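Local coordinates for protein Bpsl1147 (Burkholderia pseudomallei, PDB 5A4O) that probably binds single-stranded DNA as a bacterial homolog of the eukaryotic transcription coactivator PC4, at residues 64-67 against 68-71. Numbering follows the deposited sequence.
Sequences VIQG and LLLA
Val64 and Leu68 lie side by side one turn apart on helix 61-73, the C-terminal helix that follows the four-stranded antiparallel sheet of this PC4-like fold. CG1 of Val64 lies 4.0 Å from CD1 of Leu68. The Val64 branch has CG1 opposite the backbone N (chi1 169°), which sets that methyl beside the carbonyl carbon, alongside Leu68. Ile65 and Leu69 repeat the pattern: CG2 of Ile65 sits 4.0 Å from CD1 of Leu69. This is the buried side, covered by the second subunit of the dimer. Val64, Ile65 and Leu68 all pack on Leu68 of that subunit. Leu69 packs there on Ile65 of the second subunit. Both leucines also sit close against the backbone: CG of Leu68 is 3.4 Å from Val64 O, and CG of Leu69 is 3.3 Å from Ile65 O.

The backbone is regular alpha helix, with four successive i to i+4 hydrogen bonds. Leu68 N donates to Val64 O at 3.0 Å, and Leu69 N to Ile65 O at 2.9 Å. Leu70 N and Ala71 N bond in the same way to Gln66 O and Gly67 O. Gly67 is buried and adds no side chain to the surface of the helix.

The solvent side belongs to Gln66, which is exposed. Leu69, itself partly exposed, bridges the two sides. The Gln66 chain bends at chi2 (-34°), and this bend brings the amide beside Leu69, whose CD1 lies obliquely off the amide plane. The contact is van der Waals, amide against methyl: OE1 and NE2 of Gln66 each lie 3.5 Å from CD1 of Leu69.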
loop_
_atom_site.group_PDB
_atom_site.type_symbol
_atom_site.label_atom_id
_atom_site.label_comp_id
_atom_site.label_asym_id
_atom_site.label_seq_id
_atom_site.Cartn_x
_atom_site.Cartn_y
_atom_site.Cartn_z
ATOM N N VAL A 64 -1.163 7.103 -7.201
ATOM C CA VAL A 64 -1.230 6.614 -5.805
ATOM C C VAL A 64 -0.811 7.715 -4.828
ATOM O O VAL A 64 -1.491 7.998 -3.873
ATOM C CB VAL A 64 -0.419 5.306 -5.589
ATOM C CG1 VAL A 64 -0.282 4.960 -4.111
ATOM C CG2 VAL A 64 -1.085 4.157 -6.311
ATOM N N ILE A 65 0.295 8.374 -5.124
ATOM C CA ILE A 65 0.747 9.506 -4.319
ATOM C C ILE A 65 -0.331 10.583 -4.209
ATOM O O ILE A 65 -0.619 11.101 -3.119
ATOM C CB ILE A 65 2.033 10.087 -4.893
ATOM C CG1 ILE A 65 3.205 9.164 -4.593
ATOM C CG2 ILE A 65 2.291 11.472 -4.310
ATOM C CD1 ILE A 65 4.434 9.333 -5.485
ATOM N N GLN A 66 -0.926 10.938 -5.342
ATOM C CA GLN A 66 -1.952 11.962 -5.335
ATOM C C GLN A 66 -3.173 11.534 -4.541
ATOM O O GLN A 66 -3.747 12.330 -3.831
ATOM C CB GLN A 66 -2.343 12.368 -6.749
ATOM C CG GLN A 66 -1.372 13.366 -7.418
ATOM C CD GLN A 66 -0.705 14.397 -6.515
ATOM O OE1 GLN A 66 0.538 14.491 -6.464
ATOM N NE2 GLN A 66 -1.509 15.203 -5.822
ATOM N N GLY A 67 -3.558 10.255 -4.633
ATOM C CA GLY A 67 -4.627 9.739 -3.786
ATOM C C GLY A 67 -4.346 9.802 -2.287
ATOM O O GLY A 67 -5.224 10.145 -1.482
ATOM N N LEU A 68 -3.109 9.508 -1.902
ATOM C CA LEU A 68 -2.737 9.535 -0.499
ATOM C C LEU A 68 -2.642 10.960 0.018
ATOM O O LEU A 68 -3.027 11.227 1.158
ATOM C CB LEU A 68 -1.407 8.817 -0.258
ATOM C CG LEU A 68 -1.385 7.315 -0.577
ATOM C CD1 LEU A 68 0.053 6.848 -0.568
ATOM C CD2 LEU A 68 -2.223 6.499 0.390
ATOM N N LEU A 69 -2.189 11.874 -0.827
ATOM C CA LEU A 69 -2.165 13.297 -0.465
ATOM C C LEU A 69 -3.592 13.778 -0.206
ATOM O O LEU A 69 -3.859 14.461 0.772
ATOM C CB LEU A 69 -1.508 14.133 -1.569
ATOM C CG LEU A 69 0.000 14.050 -1.664
ATOM C CD1 LEU A 69 0.478 14.733 -2.932
ATOM C CD2 LEU A 69 0.606 14.738 -0.444
ATOM N N LEU A 70 -4.508 13.411 -1.095
ATOM C CA LEU A 70 -5.923 13.743 -0.921
ATOM C C LEU A 70 -6.475 13.170 0.382
ATOM O O LEU A 70 -7.206 13.859 1.088
ATOM C CB LEU A 70 -6.736 13.220 -2.103
ATOM C CG LEU A 70 -8.187 13.647 -2.230
ATOM C CD1 LEU A 70 -8.254 15.165 -2.200
ATOM C CD2 LEU A 70 -8.785 13.154 -3.529
ATOM N N ALA A 71 -6.123 11.924 0.692
ATOM C CA ALA A 71 -6.601 11.251 1.892
ATOM C C ALA A 71 -6.095 11.931 3.145
ATOM O O ALA A 71 -6.743 11.889 4.179
ATOM C CB ALA A 71 -6.180 9.791 1.895
#